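Local coordinates for extracellular solute-binding protein, family 1 (Bifidobacterium longum subsp. infantis, PDB 6FTH), which probably binds human milk oligosaccharides outside the cell and delivers them to an ABC transporter for import, at residues A[460-465]-A[503-508]; A[240-245]-A[512-517]; A[228-233]-A[447-452]. One frame throughout, in Å; residues are numbered along the deposited sequence.

Contact 1 (A[460-465]-A[503-508]); sequences SNTLTN and LQENVK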
loop_
_atom_site.group_PDB
_atom_site.type_symbol
_atom_site.label_atom_id
_atom_site.label_comp_id
_atom_site.label_asym_id
_atom_site.label_seq_id
_atom_site.Cartn_x
_atom_site.Cartn_y
_atom_site.Cartn_z
ATOM N N SER A 460 -12.018 15.738 7.516
ATOM C CA SER A 460 -10.631 15.340 7.289
ATOM C C SER A 460 -9.670 16.175 8.119
ATOM O O SER A 460 -8.738 15.642 8.727
ATOM C CB SER A 460 -10.299 15.451 5.803
ATOM O OG SER A 460 -10.977 14.459 5.064
ATOM N N ASN A 461 -9.899 17.486 8.191
ATOM C CA ASN A 461 -9.029 18.330 8.993
ATOM C C ASN A 461 -9.160 18.008 10.481
ATOM O O ASN A 461 -8.164 17.977 11.209
ATOM C CB ASN A 461 -9.304 19.807 8.689
ATOM C CG ASN A 461 -8.856 20.199 7.276
ATOM O OD1 ASN A 461 -7.951 19.602 6.710
ATOM N ND2 ASN A 461 -9.504 21.207 6.716
ATOM N N THR A 462 -10.375 17.736 10.958
ATOM C CA THR A 462 -10.512 17.316 12.349
ATOM C C THR A 462 -9.741 16.033 12.611
ATOM O O THR A 462 -9.003 15.928 13.595
ATOM C CB THR A 462 -11.983 17.111 12.697
ATOM O OG1 THR A 462 -12.667 18.372 12.584
ATOM C CG2 THR A 462 -12.124 16.571 14.112
ATOM N N LEU A 463 -9.928 15.037 11.745
ATOM C CA LEU A 463 -9.226 13.763 11.906
ATOM C C LEU A 463 -7.726 13.966 11.960
ATOM O O LEU A 463 -7.058 13.471 12.870
ATOM C CB LEU A 463 -9.579 12.816 10.766
ATOM C CG LEU A 463 -11.007 12.267 10.770
ATOM C CD1 LEU A 463 -11.220 11.511 9.493
ATOM C CD2 LEU A 463 -11.265 11.353 11.969
ATOM N N THR A 464 -7.177 14.688 10.985
ATOM C CA THR A 464 -5.729 14.847 10.903
ATOM C C THR A 464 -5.192 15.627 12.097
ATOM O O THR A 464 -4.145 15.278 12.662
ATOM C CB THR A 464 -5.365 15.534 9.584
ATOM O OG1 THR A 464 -5.939 16.833 9.545
ATOM C CG2 THR A 464 -5.854 14.762 8.417
ATOM N N ASN A 465 -5.901 16.678 12.516
ATOM C CA ASN A 465 -5.458 17.450 13.671
ATOM C C ASN A 465 -5.431 16.581 14.921
ATOM O O ASN A 465 -4.441 16.562 15.660
ATOM C CB ASN A 465 -6.352 18.675 13.883
ATOM C CG ASN A 465 -5.610 19.846 14.566
ATOM O OD1 ASN A 465 -5.033 20.714 13.896
ATOM N ND2 ASN A 465 -5.622 19.866 15.895
ATOM N N LEU A 503 -9.951 10.993 20.324
ATOM C CA LEU A 503 -10.107 9.682 19.684
ATOM C C LEU A 503 -11.568 9.342 19.426
ATOM O O LEU A 503 -11.904 8.843 18.344
ATOM C CB LEU A 503 -9.447 8.588 20.515
ATOM C CG LEU A 503 -9.526 7.184 19.917
ATOM C CD1 LEU A 503 -8.839 7.171 18.595
ATOM C CD2 LEU A 503 -8.884 6.165 20.834
ATOM N N GLN A 504 -12.446 9.585 20.402
ATOM C CA GLN A 504 -13.843 9.170 20.235
ATOM C C GLN A 504 -14.574 10.040 19.222
ATOM O O GLN A 504 -15.507 9.559 18.559
ATOM C CB GLN A 504 -14.579 9.151 21.568
ATOM C CG GLN A 504 -13.998 8.227 22.579
ATOM C CD GLN A 504 -13.806 6.854 22.023
ATOM O OE1 GLN A 504 -14.689 6.314 21.357
ATOM N NE2 GLN A 504 -12.628 6.291 22.244
ATOM N N GLU A 505 -14.163 11.305 19.060
ATOM C CA GLU A 505 -14.662 12.114 17.960
ATOM C C GLU A 505 -14.253 11.497 16.630
ATOM O O GLU A 505 -15.050 11.416 15.686
ATOM C CB GLU A 505 -14.115 13.543 18.074
ATOM C CG GLU A 505 -14.553 14.464 16.929
ATOM C CD GLU A 505 -14.020 15.893 17.068
ATOM O OE1 GLU A 505 -12.905 16.072 17.634
ATOM O OE2 GLU A 505 -14.721 16.825 16.599
ATOM N N ASN A 506 -12.999 11.059 16.537
ATOM C CA ASN A 506 -12.525 10.445 15.304
ATOM C C ASN A 506 -13.291 9.157 14.998
ATOM O O ASN A 506 -13.636 8.897 13.843
ATOM C CB ASN A 506 -11.017 10.160 15.415
ATOM C CG ASN A 506 -10.158 11.386 15.205
ATOM O OD1 ASN A 506 -10.627 12.504 15.268
ATOM N ND2 ASN A 506 -8.884 11.162 14.900
ATOM N N VAL A 507 -13.551 8.325 16.018
ATOM C CA VAL A 507 -14.350 7.120 15.793
ATOM C C VAL A 507 -15.707 7.477 15.200
ATOM O O VAL A 507 -16.159 6.869 14.220
ATOM C CB VAL A 507 -14.491 6.313 17.097
ATOM C CG1 VAL A 507 -15.480 5.198 16.887
ATOM C CG2 VAL A 507 -13.139 5.767 17.539
ATOM N N LYS A 508 -16.375 8.469 15.788
ATOM C CA LYS A 508 -17.699 8.841 15.316
ATOM C C LYS A 508 -17.657 9.409 13.897
ATOM O O LYS A 508 -18.564 9.147 13.094
ATOM C CB LYS A 508 -18.312 9.818 16.319
ATOM C CG LYS A 508 -19.741 10.240 16.022
ATOM C CD LYS A 508 -20.531 10.706 17.297
ATOM C CE LYS A 508 -19.791 11.767 18.021
ATOM N NZ LYS A 508 -20.648 12.342 19.074
HETATM O O HOH W 1 -14.133 19.067 15.397
#
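Asn-506 and Leu-463 carry most of this contact, lying alongside each other and pointing opposite ways where the two backbones come nearest, 5.8 Å between Leu-463 CA and Asn-506 CA. It is an antiparallel packing of two C-terminal helices, 457-484 and 503-518, joined through helix 487-500; their short segments cross at -144° with the axes 9.8 Å apart. Methyl CD2 of Leu-463 does the touching: it lies against the Asn-506 side chain, 3.4 Å from Asn-506 CG and a little farther from Asn-506 CB, OD1 and ND2. Asn-506 holds CG anti to its carbonyl carbon (chi1 -78°), which swings the amide across to the other helix, and there its OD1 accepts a hydrogen bond from Asn-466 ND2, one turn along from Thr-462.

Beside this pair Thr-462 and Glu-505 run crosswise. The methyl CG2 of Thr-462 sits 3.6 Å from Glu-505 CD and about equally far from both carboxylate oxygens, so it covers the carboxylate as a whole. The polar ends are joined by water 1, which donates to Glu-505 OE2 over 2.6 Å and lies 3.2 Å from Thr-462 OG1; the other oxygen, OE1, is held by Asn-466 as well.

Farther along helix 503-518, Leu-463 also packs on Ile-509 and Trp-510, while Asn-506 touches Phe-235, so its side chain meets both helix 457-484 and the 235-238/241-244 hairpin.

Contact 2 (A[240-245]-A[512-517]); sequences GVVKSF and KWYDIY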
loop_
_atom_site.group_PDB
_atom_site.type_symbol
_atom_site.label_atom_id
_atom_site.label_comp_id
_atom_site.label_asym_id
_atom_site.label_seq_id
_atom_site.Cartn_x
_atom_site.Cartn_y
_atom_site.Cartn_z
ATOM N N GLY A 240 -20.338 -3.862 10.756
ATOM C CA GLY A 240 -20.827 -2.542 10.371
ATOM C C GLY A 240 -20.608 -1.450 11.397
ATOM O O GLY A 240 -21.138 -0.343 11.227
ATOM N N VAL A 241 -19.832 -1.734 12.441
ATOM C CA VAL A 241 -19.566 -0.806 13.537
ATOM C C VAL A 241 -18.090 -0.446 13.483
ATOM O O VAL A 241 -17.225 -1.335 13.528
ATOM C CB VAL A 241 -19.933 -1.420 14.896
ATOM C CG1 VAL A 241 -19.698 -0.436 16.027
ATOM C CG2 VAL A 241 -21.388 -1.930 14.895
ATOM N N VAL A 242 -17.801 0.848 13.405
ATOM C CA VAL A 242 -16.428 1.340 13.388
ATOM C C VAL A 242 -15.943 1.537 14.813
ATOM O O VAL A 242 -16.666 2.090 15.663
ATOM C CB VAL A 242 -16.353 2.649 12.590
ATOM C CG1 VAL A 242 -14.977 3.276 12.777
ATOM C CG2 VAL A 242 -16.630 2.385 11.102
ATOM N N LYS A 243 -14.709 1.108 15.074
ATOM C CA LYS A 243 -14.056 1.274 16.358
ATOM C C LYS A 243 -12.600 1.658 16.129
ATOM O O LYS A 243 -12.073 1.560 15.021
ATOM C CB LYS A 243 -14.185 0.010 17.208
ATOM C CG LYS A 243 -15.648 -0.374 17.448
ATOM C CD LYS A 243 -15.770 -1.672 18.160
ATOM C CE LYS A 243 -17.230 -1.952 18.492
ATOM N NZ LYS A 243 -17.349 -3.203 19.304
ATOM N N SER A 244 -11.949 2.107 17.198
ATOM C CA SER A 244 -10.499 2.239 17.187
ATOM C C SER A 244 -9.862 1.065 17.900
ATOM O O SER A 244 -10.262 0.703 19.004
ATOM C CB SER A 244 -10.035 3.528 17.861
ATOM O OG SER A 244 -8.600 3.599 17.880
ATOM N N PHE A 245 -8.844 0.475 17.276
ATOM C CA PHE A 245 -8.129 -0.568 17.980
ATOM C C PHE A 245 -7.102 -0.019 18.959
ATOM O O PHE A 245 -6.560 -0.794 19.744
ATOM C CB PHE A 245 -7.509 -1.607 17.032
ATOM C CG PHE A 245 -6.514 -1.063 16.020
ATOM C CD1 PHE A 245 -5.233 -0.666 16.392
ATOM C CD2 PHE A 245 -6.837 -1.069 14.676
ATOM C CE1 PHE A 245 -4.328 -0.220 15.447
ATOM C CE2 PHE A 245 -5.936 -0.610 13.711
ATOM C CZ PHE A 245 -4.666 -0.210 14.100
ATOM N N LYS A 512 -19.581 7.768 10.699
ATOM C CA LYS A 512 -20.499 8.533 9.861
ATOM C C LYS A 512 -20.189 8.344 8.386
ATOM O O LYS A 512 -21.084 8.065 7.586
ATOM C CB LYS A 512 -20.415 10.013 10.231
ATOM C CG LYS A 512 -21.323 10.893 9.379
ATOM C CD LYS A 512 -21.273 12.331 9.794
ATOM C CE LYS A 512 -19.967 12.950 9.418
ATOM N NZ LYS A 512 -19.900 14.425 9.715
ATOM N N TRP A 513 -18.933 8.524 7.995
ATOM C CA TRP A 513 -18.607 8.415 6.572
ATOM C C TRP A 513 -18.685 6.971 6.098
ATOM O O TRP A 513 -19.125 6.699 4.975
ATOM C CB TRP A 513 -17.240 9.018 6.298
ATOM C CG TRP A 513 -17.298 10.504 6.429
ATOM C CD1 TRP A 513 -16.824 11.256 7.463
ATOM C CD2 TRP A 513 -17.979 11.406 5.552
ATOM N NE1 TRP A 513 -17.150 12.588 7.272
ATOM C CE2 TRP A 513 -17.870 12.697 6.114
ATOM C CE3 TRP A 513 -18.678 11.248 4.349
ATOM C CZ2 TRP A 513 -18.398 13.831 5.487
ATOM C CZ3 TRP A 513 -19.210 12.377 3.732
ATOM C CH2 TRP A 513 -19.067 13.651 4.308
ATOM N N TYR A 514 -18.285 6.029 6.951
ATOM C CA TYR A 514 -18.489 4.626 6.619
ATOM C C TYR A 514 -19.959 4.351 6.314
ATOM O O TYR A 514 -20.293 3.679 5.329
ATOM C CB TYR A 514 -17.990 3.789 7.783
ATOM C CG TYR A 514 -18.299 2.332 7.699
ATOM C CD1 TYR A 514 -17.457 1.443 7.022
ATOM C CD2 TYR A 514 -19.414 1.827 8.329
ATOM C CE1 TYR A 514 -17.743 0.079 6.962
ATOM C CE2 TYR A 514 -19.702 0.477 8.287
ATOM C CZ TYR A 514 -18.862 -0.403 7.603
ATOM O OH TYR A 514 -19.183 -1.756 7.569
ATOM N N ASP A 515 -20.854 4.865 7.148
ATOM C CA ASP A 515 -22.289 4.663 6.930
ATOM C C ASP A 515 -22.748 5.321 5.628
ATOM O O ASP A 515 -23.479 4.714 4.840
ATOM C CB ASP A 515 -23.079 5.212 8.121
ATOM C CG ASP A 515 -22.926 4.382 9.369
ATOM O OD1 ASP A 515 -22.426 3.241 9.292
ATOM O OD2 ASP A 515 -23.314 4.872 10.443
ATOM N N ILE A 516 -22.330 6.565 5.388
ATOM C CA ILE A 516 -22.720 7.277 4.163
ATOM C C ILE A 516 -22.338 6.463 2.930
ATOM O O ILE A 516 -23.133 6.315 1.990
ATOM C CB ILE A 516 -22.084 8.679 4.137
ATOM C CG1 ILE A 516 -22.791 9.601 5.144
ATOM C CG2 ILE A 516 -22.116 9.276 2.731
ATOM C CD1 ILE A 516 -22.078 10.932 5.376
ATOM N N TYR A 517 -21.114 5.918 2.922
ATOM C CA TYR A 517 -20.597 5.231 1.734
ATOM C C TYR A 517 -21.103 3.795 1.600
ATOM O O TYR A 517 -21.173 3.275 0.483
ATOM C CB TYR A 517 -19.069 5.212 1.765
ATOM C CG TYR A 517 -18.391 6.417 1.181
ATOM C CD1 TYR A 517 -18.063 7.521 1.963
ATOM C CD2 TYR A 517 -18.019 6.432 -0.164
ATOM C CE1 TYR A 517 -17.407 8.613 1.408
ATOM C CE2 TYR A 517 -17.374 7.518 -0.717
ATOM C CZ TYR A 517 -17.060 8.599 0.067
ATOM O OH TYR A 517 -16.396 9.659 -0.522
#
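This is a buried helix-on-hairpin contact, in which Tyr-514 of helix 503-518 packs against Gly-240 and Val-242, at the turn and in the second strand of the two-stranded antiparallel hairpin 235-238/241-244. The backbones stay well apart, with Val-242 CA 7.8 Å from Tyr-514 CA, and the tyrosine side chain spans the gap. Its CG stands anti to the backbone N (chi1 172°), which sends the ring out from the helix toward the hairpin turn.

Val-242 enters over one face of that ring. Its CG2 methyl lies 4.2 Å from the centroid of the Tyr-514 ring and 28° off the normal, a CH-pi contact displaced toward the root of the ring, as the 3.8 Å from Val-242 CG2 to Tyr-514 CG indicates. At the far end the phenol oxygen presses on bare backbone: Tyr-514 OH is 3.3 Å from Gly-240 CA. The carbonyl O of Gly-240 approaches Tyr-514 CE2 obliquely, to 3.4 Å. Gly-240 has a positive phi of 78°, in keeping with its place in the tight turn.

The hydroxyl of Tyr-514 is hydrogen-bonded to the carbonyl O of Val-445, so the same side chain ties the helix to a third piece of chain. A phenylalanine here would probably keep the ring under Val-242 but leave the Val-445 carbonyl without this partner and the hairpin turn less closely covered.

Around the ring, Gln-511, one turn earlier in the helix, bonds both Val-242 N and Gly-240 O, Lys-519 reaches Gly-240 O too, and Val-242 also rests on Trp-510. Strand 241-244 is thus fastened along helix 503-518, and strand 235-238 pairs antiparallel with strand 241-244.

Contact 3 (A[228-233]-A[447-452]); sequences KGASPT and DYIPDY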
loop_
_atom_site.group_PDB
_atom_site.type_symbol
_atom_site.label_atom_id
_atom_site.label_comp_id
_atom_site.label_asym_id
_atom_site.label_seq_id
_atom_site.Cartn_x
_atom_site.Cartn_y
_atom_site.Cartn_z
ATOM N N LYS A 228 -3.329 1.360 2.909
ATOM C CA LYS A 228 -3.890 2.706 2.761
ATOM C C LYS A 228 -5.231 2.779 3.484
ATOM O O LYS A 228 -5.892 1.762 3.718
ATOM C CB LYS A 228 -4.082 3.096 1.291
ATOM C CG LYS A 228 -4.896 2.111 0.452
ATOM C CD LYS A 228 -4.976 2.555 -1.017
ATOM C CE LYS A 228 -5.825 1.621 -1.885
ATOM N NZ LYS A 228 -5.180 0.305 -2.169
ATOM N N GLY A 229 -5.623 3.996 3.830
ATOM C CA GLY A 229 -6.956 4.260 4.347
ATOM C C GLY A 229 -6.999 4.538 5.837
ATOM O O GLY A 229 -6.042 5.043 6.432
ATOM N N ALA A 230 -8.118 4.178 6.467
ATOM C CA ALA A 230 -8.321 4.504 7.877
ATOM C C ALA A 230 -7.523 3.599 8.811
ATOM O O ALA A 230 -7.157 3.999 9.926
ATOM C CB ALA A 230 -9.808 4.362 8.227
ATOM N N SER A 231 -7.273 2.365 8.398
ATOM C CA SER A 231 -6.606 1.420 9.286
ATOM C C SER A 231 -5.220 1.865 9.736
ATOM O O SER A 231 -4.915 1.731 10.935
ATOM C CB SER A 231 -6.581 0.025 8.647
ATOM O OG SER A 231 -5.969 -0.907 9.495
ATOM N N PRO A 232 -4.368 2.435 8.884
ATOM C CA PRO A 232 -3.075 2.917 9.385
ATOM C C PRO A 232 -3.170 3.967 10.464
ATOM O O PRO A 232 -2.164 4.211 11.136
ATOM C CB PRO A 232 -2.399 3.476 8.129
ATOM C CG PRO A 232 -2.967 2.669 7.030
ATOM C CD PRO A 232 -4.402 2.440 7.417
ATOM N N THR A 233 -4.319 4.604 10.659
ATOM C CA THR A 233 -4.476 5.583 11.724
ATOM C C THR A 233 -5.189 5.034 12.949
ATOM O O THR A 233 -5.444 5.791 13.893
ATOM C CB THR A 233 -5.165 6.859 11.213
ATOM O OG1 THR A 233 -6.511 6.600 10.801
ATOM C CG2 THR A 233 -4.390 7.440 10.029
ATOM N N ASP A 447 -16.735 -5.732 7.811
ATOM C CA ASP A 447 -15.631 -5.988 8.731
ATOM C C ASP A 447 -14.346 -5.282 8.293
ATOM O O ASP A 447 -13.249 -5.677 8.712
ATOM C CB ASP A 447 -15.371 -7.494 8.878
ATOM C CG ASP A 447 -16.591 -8.277 9.315
ATOM O OD1 ASP A 447 -17.378 -7.756 10.119
ATOM O OD2 ASP A 447 -16.737 -9.440 8.879
ATOM N N TYR A 448 -14.476 -4.264 7.453
ATOM C CA TYR A 448 -13.341 -3.552 6.872
ATOM C C TYR A 448 -13.873 -2.210 6.410
ATOM O O TYR A 448 -14.896 -2.166 5.716
ATOM C CB TYR A 448 -12.803 -4.347 5.661
ATOM C CG TYR A 448 -11.588 -3.758 4.976
ATOM C CD1 TYR A 448 -10.326 -4.069 5.415
ATOM C CD2 TYR A 448 -11.716 -2.920 3.868
ATOM C CE1 TYR A 448 -9.205 -3.538 4.786
ATOM C CE2 TYR A 448 -10.603 -2.414 3.225
ATOM C CZ TYR A 448 -9.366 -2.727 3.711
ATOM O OH TYR A 448 -8.256 -2.187 3.088
ATOM N N ILE A 449 -13.216 -1.119 6.793
ATOM C CA ILE A 449 -13.586 0.203 6.298
ATOM C C ILE A 449 -13.110 0.318 4.856
ATOM O O ILE A 449 -11.894 0.338 4.627
ATOM C CB ILE A 449 -12.971 1.304 7.168
ATOM C CG1 ILE A 449 -13.437 1.158 8.625
ATOM C CG2 ILE A 449 -13.310 2.662 6.581
ATOM C CD1 ILE A 449 -12.588 1.975 9.581
ATOM N N PRO A 450 -14.000 0.348 3.864
ATOM C CA PRO A 450 -13.528 0.318 2.472
ATOM C C PRO A 450 -12.621 1.484 2.123
ATOM O O PRO A 450 -12.726 2.599 2.667
ATOM C CB PRO A 450 -14.825 0.330 1.646
ATOM C CG PRO A 450 -15.822 -0.327 2.542
ATOM C CD PRO A 450 -15.467 0.205 3.927
ATOM N N ASP A 451 -11.709 1.203 1.189
ATOM C CA ASP A 451 -10.693 2.162 0.822
ATOM C C ASP A 451 -11.291 3.456 0.276
ATOM O O ASP A 451 -10.626 4.496 0.329
ATOM C CB ASP A 451 -9.794 1.525 -0.238
ATOM C CG ASP A 451 -9.106 0.263 0.243
ATOM O OD1 ASP A 451 -9.025 0.060 1.474
ATOM O OD2 ASP A 451 -8.627 -0.527 -0.626
ATOM N N TYR A 452 -12.513 3.417 -0.242
ATOM C CA TYR A 452 -13.153 4.576 -0.852
ATOM C C TYR A 452 -13.891 5.477 0.144
ATOM O O TYR A 452 -14.470 6.485 -0.273
ATOM C CB TYR A 452 -14.103 4.126 -1.965
ATOM C CG TYR A 452 -15.049 2.991 -1.632
ATOM C CD1 TYR A 452 -16.206 3.226 -0.903
ATOM C CD2 TYR A 452 -14.810 1.702 -2.078
ATOM C CE1 TYR A 452 -17.075 2.225 -0.614
ATOM C CE2 TYR A 452 -15.689 0.674 -1.776
ATOM C CZ TYR A 452 -16.823 0.944 -1.052
ATOM O OH TYR A 452 -17.722 -0.062 -0.719
HETATM O O HOH W 2 -6.163 -1.274 0.093
HETATM O O HOH W 3 -5.607 -0.743 2.647
HETATM O O HOH W 4 -10.339 3.780 4.615
#
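Two irregular stretches of backbone meet here, 228-233 passing into a short 3-10 turn at 231-233 and 447-452 without regular structure; Ala-230 CA and Ile-449 CA come nearest, 7.0 Å apart. It is a partly buried loop-loop contact bridged by water, in a fold consistent with the two-domain, type 2 periplasmic-binding-protein architecture. Gly-229 takes a phi of 106° and a psi of -150°, where a beta carbon would collide with the carbonyl oxygen of Lys-228.

The apolar part is small: the Ala-230 methyl CB touches the tip of Ile-449, CD1, at 3.9 Å. Ile-449 goes on to pack on Phe-235 and Ala-237 of the hairpin, and Ala-230 on Trp-510 of helix 503-518.

The polar part lies at the other end. Lys-228 reaches crosswise over Asp-451, with the lysine chain extended until its last torsion, chi4 -72°, bends NZ aside. CE therefore lies slightly nearer Asp-451 OD2 than NZ does, and the salt bridge is long, 3.9 Å from Lys-228 NZ to Asp-451 OD2. Water 2 fills in, accepting from Lys-228 NZ and lying 2.7 Å from Asp-451 OD2. Water 3 donates to Tyr-448 OH and lies 2.7 Å from Lys-228 O. The carboxylate is steadied from within its own loop, where Tyr-448 OH donates to the syn lone pair of Asp-451 OD1 at 2.9 Å.

Overall arrangement
The three contacts gather on one part of the fold around helix 503-518. Contacts 1 and 2 both use it, with centres about 12 Å apart, and Val-507 joins them by packing on Val-242, Lys-243 and Ser-244. Contact 3 lies nearer the middle of the chain, its centre about 10 Å from that of contact 2 and about 11 Å from the chain centre; Tyr-514 and Tyr-517 reach its 447-452 loop, and Phe-245 its 228-233 loop. Contacts 1 and 3 do not touch. Along the chain, contact 1 nests inside the span closed by contact 2, the segments of contacts 2 and 3 interleave, and both halves of contact 3 precede contact 1. Helix 503-518 is thereby bound to a mid-sequence hairpin.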